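Local coordinates for protein probable aminotransferase (Pseudomonas aeruginosa, PDB 5YKR) that is probably a class-III aminotransferase, a dimeric enzyme of the pyridoxal-phosphate-dependent aminotransferase superfamily whose cofactor is carried on a lysine side chain, at residues P279-V283 with W297-Q303; F145-L149 with F323-G327. All coordinates share one frame. Residue numbers count along the deposited sequence, not the author numbering.

Contact 1 of 2, residues P279-V283 with W297-Q303; sequences PDFFV and WGCSQAQ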
loop_
_atom_site.group_PDB
_atom_site.type_symbol
_atom_site.label_atom_id
_atom_site.label_comp_id
_atom_site.label_asym_id
_atom_site.label_seq_id
_atom_site.Cartn_x
_atom_site.Cartn_y
_atom_site.Cartn_z
ATOM N N PRO A 279 24.012 -4.754 3.710
ATOM C CA PRO A 279 23.107 -3.721 3.135
ATOM C C PRO A 279 23.143 -2.440 3.960
ATOM O O PRO A 279 23.274 -2.505 5.168
ATOM C CB PRO A 279 21.716 -4.353 3.224
ATOM C CG PRO A 279 21.886 -5.481 4.135
ATOM C CD PRO A 279 23.290 -5.902 4.270
ATOM N N ASP A 280 22.950 -1.323 3.313
ATOM C CA ASP A 280 22.584 -0.074 4.033
ATOM C C ASP A 280 21.116 -0.026 4.423
ATOM O O ASP A 280 20.771 0.505 5.453
ATOM C CB ASP A 280 22.996 1.165 3.241
ATOM C CG ASP A 280 24.468 1.194 2.972
ATOM O OD1 ASP A 280 25.275 0.952 3.928
ATOM O OD2 ASP A 280 24.850 1.462 1.789
ATOM N N PHE A 281 20.285 -0.507 3.509
ATOM C CA PHE A 281 18.848 -0.637 3.687
ATOM C C PHE A 281 18.439 -2.041 3.239
ATOM O O PHE A 281 19.004 -2.577 2.293
ATOM C CB PHE A 281 18.059 0.378 2.850
ATOM C CG PHE A 281 18.277 1.801 3.236
ATOM C CD1 PHE A 281 19.330 2.502 2.710
ATOM C CD2 PHE A 281 17.400 2.453 4.080
ATOM C CE1 PHE A 281 19.536 3.826 3.042
ATOM C CE2 PHE A 281 17.587 3.814 4.415
ATOM C CZ PHE A 281 18.674 4.477 3.891
ATOM N N PHE A 282 17.420 -2.575 3.906
ATOM C CA PHE A 282 16.898 -3.923 3.639
ATOM C C PHE A 282 15.388 -3.795 3.534
ATOM O O PHE A 282 14.758 -3.200 4.420
ATOM C CB PHE A 282 17.275 -4.803 4.848
ATOM C CG PHE A 282 16.835 -6.221 4.765
ATOM C CD1 PHE A 282 15.532 -6.609 5.154
ATOM C CD2 PHE A 282 17.734 -7.204 4.332
ATOM C CE1 PHE A 282 15.162 -7.929 5.065
ATOM C CE2 PHE A 282 17.335 -8.519 4.276
ATOM C CZ PHE A 282 16.065 -8.886 4.643
ATOM N N VAL A 283 14.807 -4.315 2.466
ATOM C CA VAL A 283 13.365 -4.262 2.238
ATOM C C VAL A 283 12.777 -5.669 2.107
ATOM O O VAL A 283 13.352 -6.532 1.404
ATOM C CB VAL A 283 13.081 -3.463 0.929
ATOM C CG1 VAL A 283 11.613 -3.580 0.478
ATOM C CG2 VAL A 283 13.521 -2.016 1.111
ATOM N N TRP A 297 11.045 -2.209 6.276
ATOM C CA TRP A 297 12.334 -1.805 5.820
ATOM C C TRP A 297 13.194 -1.444 6.986
ATOM O O TRP A 297 12.706 -0.907 7.973
ATOM C CB TRP A 297 12.286 -0.736 4.757
ATOM C CG TRP A 297 11.773 0.556 5.112
ATOM C CD1 TRP A 297 10.503 0.995 4.968
ATOM C CD2 TRP A 297 12.545 1.642 5.624
ATOM N NE1 TRP A 297 10.417 2.318 5.363
ATOM C CE2 TRP A 297 11.662 2.744 5.775
ATOM C CE3 TRP A 297 13.899 1.800 5.985
ATOM C CZ2 TRP A 297 12.077 3.979 6.278
ATOM C CZ3 TRP A 297 14.307 3.035 6.465
ATOM C CH2 TRP A 297 13.427 4.095 6.572
ATOM N N GLY A 298 14.469 -1.714 6.832
ATOM C CA GLY A 298 15.467 -1.448 7.868
ATOM C C GLY A 298 16.676 -0.729 7.340
ATOM O O GLY A 298 16.909 -0.738 6.136
ATOM N N CYS A 299 17.395 -0.052 8.251
ATOM C CA CYS A 299 18.616 0.637 7.853
ATOM C C CYS A 299 19.655 0.578 8.922
ATOM O O CYS A 299 19.371 0.344 10.116
ATOM C CB CYS A 299 18.324 2.069 7.468
ATOM S SG CYS A 299 17.820 3.182 8.808
ATOM N N SER A 300 20.882 0.790 8.476
ATOM C CA SER A 300 22.035 0.832 9.409
ATOM C C SER A 300 21.961 2.057 10.317
ATOM O O SER A 300 21.269 3.042 10.020
ATOM C CB SER A 300 23.340 0.870 8.639
ATOM O OG SER A 300 23.492 2.144 8.011
ATOM N N GLN A 301 22.686 2.016 11.425
ATOM C CA GLN A 301 22.785 3.198 12.274
ATOM C C GLN A 301 23.377 4.387 11.505
ATOM O O GLN A 301 22.942 5.517 11.718
ATOM C CB GLN A 301 23.616 2.916 13.531
ATOM C CG GLN A 301 23.762 4.158 14.430
ATOM C CD GLN A 301 24.307 3.907 15.781
ATOM O OE1 GLN A 301 23.918 3.008 16.464
ATOM N NE2 GLN A 301 25.116 4.833 16.216
ATOM N N ALA A 302 24.379 4.167 10.648
ATOM C CA ALA A 302 24.962 5.257 9.896
ATOM C C ALA A 302 23.940 5.946 9.007
ATOM O O ALA A 302 23.884 7.195 8.941
ATOM C CB ALA A 302 26.158 4.752 9.076
ATOM N N GLN A 303 23.062 5.162 8.385
ATOM C CA GLN A 303 22.015 5.771 7.560
ATOM C C GLN A 303 20.996 6.504 8.444
ATOM O O GLN A 303 20.524 7.598 8.094
ATOM C CB GLN A 303 21.315 4.732 6.674
ATOM C CG GLN A 303 22.172 4.048 5.638
ATOM C CD GLN A 303 22.910 4.997 4.734
ATOM O OE1 GLN A 303 22.311 5.919 4.166
ATOM N NE2 GLN A 303 24.208 4.740 4.544
HETATM O O HOH W 1 25.434 2.265 6.220
#
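Two antiparallel strands of the seven-stranded mixed sheet meet here, the central sheet of the PLP-dependent aminotransferase fold; 281-283 and 297-299 are the arms of a beta hairpin. Strand 295-299 runs antiparallel to both its neighbours, 281-284 and 132-136, and strand 281-284 leads straight toward K286, the lysine that carries the cofactor. Start at D280, just ahead of the strand. Its carbonyl O accepts from S300 N at 3.0 Å, while OD2 accepts from the backbone N of L256 on the neighbouring strand 255-259 and forms a salt bridge with R246 of helix 241-251. F281 sits in a non-hydrogen-bonded pair with C299. On this face its ring meets C299 CB, with C299 SG obliquely placed 5.3 Å from its centroid, and the edge of the F281 ring meets W297, F281 CE2 to W297 CZ3 3.9 Å. Next, F282 forms the hydrogen-bonded pair with G298: N to G298 O is 2.9 Å and O to G298 N 2.8 Å. Its own ring lies on the other face, stacked with F128. V283 returns to the F281 face, packing on W297. S300 N-caps helix 301-310, OG accepting from Q303 N; one water joins D280 OD1 (2.6 Å), S300 OG (2.6 Å) and Q303 NE2.

Contact 2 of 2, residues F145-L149 with F323-G327; sequences FVLRL and FGFGG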
loop_
_atom_site.group_PDB
_atom_site.type_symbol
_atom_site.label_atom_id
_atom_site.label_comp_id
_atom_site.label_asym_id
_atom_site.label_seq_id
_atom_site.Cartn_x
_atom_site.Cartn_y
_atom_site.Cartn_z
ATOM N N PHE A 145 9.713 4.881 -0.346
ATOM C CA PHE A 145 9.992 5.739 0.810
ATOM C C PHE A 145 11.482 5.758 1.138
ATOM O O PHE A 145 12.029 6.797 1.432
ATOM C CB PHE A 145 9.175 5.296 2.022
ATOM C CG PHE A 145 7.668 5.354 1.831
ATOM C CD1 PHE A 145 7.087 6.067 0.806
ATOM C CD2 PHE A 145 6.835 4.723 2.736
ATOM C CE1 PHE A 145 5.717 6.094 0.646
ATOM C CE2 PHE A 145 5.466 4.777 2.593
ATOM C CZ PHE A 145 4.891 5.470 1.555
ATOM N N VAL A 146 12.132 4.595 1.026
ATOM C CA VAL A 146 13.590 4.546 1.183
ATOM C C VAL A 146 14.258 5.437 0.139
ATOM O O VAL A 146 15.212 6.173 0.454
ATOM C CB VAL A 146 14.120 3.120 1.160
ATOM C CG1 VAL A 146 15.620 3.089 0.992
ATOM C CG2 VAL A 146 13.670 2.383 2.422
ATOM N N LEU A 147 13.772 5.373 -1.122
ATOM C CA LEU A 147 14.430 6.210 -2.146
ATOM C C LEU A 147 14.265 7.701 -1.809
ATOM O O LEU A 147 15.227 8.489 -1.972
ATOM C CB LEU A 147 13.890 5.889 -3.517
ATOM C CG LEU A 147 14.243 4.513 -4.087
ATOM C CD1 LEU A 147 13.535 4.316 -5.449
ATOM C CD2 LEU A 147 15.759 4.350 -4.201
ATOM N N ARG A 148 13.081 8.112 -1.345
ATOM C CA ARG A 148 12.869 9.494 -0.919
ATOM C C ARG A 148 13.854 9.897 0.174
ATOM O O ARG A 148 14.466 10.965 0.094
ATOM C CB ARG A 148 11.413 9.656 -0.426
ATOM C CG ARG A 148 11.144 10.971 0.296
ATOM C CD ARG A 148 9.698 11.115 0.752
ATOM N NE ARG A 148 8.809 11.367 -0.369
ATOM C CZ ARG A 148 8.661 12.522 -1.002
ATOM N NH1 ARG A 148 9.216 13.586 -0.547
ATOM N NH2 ARG A 148 7.912 12.591 -2.130
ATOM N N LEU A 149 14.003 9.046 1.202
ATOM C CA LEU A 149 14.884 9.375 2.275
ATOM C C LEU A 149 16.346 9.438 1.789
ATOM O O LEU A 149 17.127 10.253 2.280
ATOM C CB LEU A 149 14.726 8.341 3.409
ATOM C CG LEU A 149 13.402 8.446 4.167
ATOM C CD1 LEU A 149 13.183 7.266 5.082
ATOM C CD2 LEU A 149 13.284 9.744 4.976
ATOM N N PHE A 323 5.474 14.530 5.742
ATOM C CA PHE A 323 6.804 14.586 5.091
ATOM C C PHE A 323 6.879 13.757 3.781
ATOM O O PHE A 323 7.948 13.437 3.303
ATOM C CB PHE A 323 7.947 14.201 6.052
ATOM C CG PHE A 323 7.908 14.970 7.347
ATOM C CD1 PHE A 323 8.263 16.316 7.393
ATOM C CD2 PHE A 323 7.595 14.323 8.532
ATOM C CE1 PHE A 323 8.276 17.020 8.580
ATOM C CE2 PHE A 323 7.598 15.030 9.707
ATOM C CZ PHE A 323 7.914 16.388 9.743
ATOM N N GLY A 324 5.734 13.456 3.184
ATOM C CA GLY A 324 5.696 12.812 1.876
ATOM C C GLY A 324 5.656 11.292 1.877
ATOM O O GLY A 324 5.674 10.678 0.802
ATOM N N PHE A 325 5.665 10.671 3.078
ATOM C CA PHE A 325 5.686 9.202 3.112
ATOM C C PHE A 325 4.952 8.766 4.394
ATOM O O PHE A 325 4.432 9.574 5.148
ATOM C CB PHE A 325 7.128 8.640 3.033
ATOM C CG PHE A 325 8.005 8.911 4.224
ATOM C CD1 PHE A 325 8.498 10.175 4.485
ATOM C CD2 PHE A 325 8.362 7.864 5.076
ATOM C CE1 PHE A 325 9.307 10.399 5.574
ATOM C CE2 PHE A 325 9.185 8.073 6.168
ATOM C CZ PHE A 325 9.638 9.349 6.434
ATOM N N GLY A 326 4.947 7.470 4.625
ATOM C CA GLY A 326 4.102 6.794 5.621
ATOM C C GLY A 326 2.802 6.547 4.971
ATOM O O GLY A 326 2.654 6.895 3.787
ATOM N N GLY A 327 1.822 6.116 5.717
ATOM C CA GLY A 327 0.493 5.788 5.221
ATOM C C GLY A 327 -0.404 5.513 6.437
ATOM O O GLY A 327 0.075 5.055 7.515
HETATM O O HOH W 2 10.266 14.478 2.130
HETATM O O HOH W 3 7.294 9.051 -0.941
#
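F145 lays one face of its ring over F325 CB and the backbone N of G326, with F325 CB 3.6 Å from the ring centroid in a CH-pi contact and G326 N 3.4 Å from F145 CE2. This is helix-against-loop packing at the dimer interface of the aminotransferase fold: helix 139-154 meets the loop leading to helix 333-346. The F325 ring turns its edge toward the F145 face in an offset edge-to-face pair, centroids 5.8 Å apart and planes at 60°. One helical turn on, L149 rests its CD2 3.9 Å from F325 CZ, so F325 packs against residues i and i+4 of one helix face. The second subunit completes the packing, its H48 stacking on F325 and its W49 donating to F325 O. R148 lies along the loop, its guanidinium face over G324 C. At phi 91° and psi 0° a CB on G324 would be jammed against F323 O, and would clash with R148 CZ. The charged end of R148 reaches H190 O and D171 of the second subunit. Two waters tie R148 to the loop: one accepts from R148 NH1 (3.0 Å) and donates to F323 O (2.8 Å), the other accepts from R148 NE (2.8 Å) and donates to G324 O (2.9 Å).

Both contacts are largely buried, and helix 139-154 relates them: contact 2 uses F145, R148 and L149 against the loop 323-327, while V146 and L149 pack on the hairpin of contact 1. W297 CD2 lies 3.5 Å from V146 CG2, W297 CH2 3.5 Å from L149 CD1, and F281 CD2 3.6 Å from V146 CG1. Contact 1 belongs to the sheet, where direct backbone hydrogen bonds set the register; contact 2 relies on aromatic packing and water bridges, with an arginine that crosses to the second subunit. Contact 1 also touches that subunit, but through apolar packing of W297 and C299 on its L42. The centres are 14 Å apart.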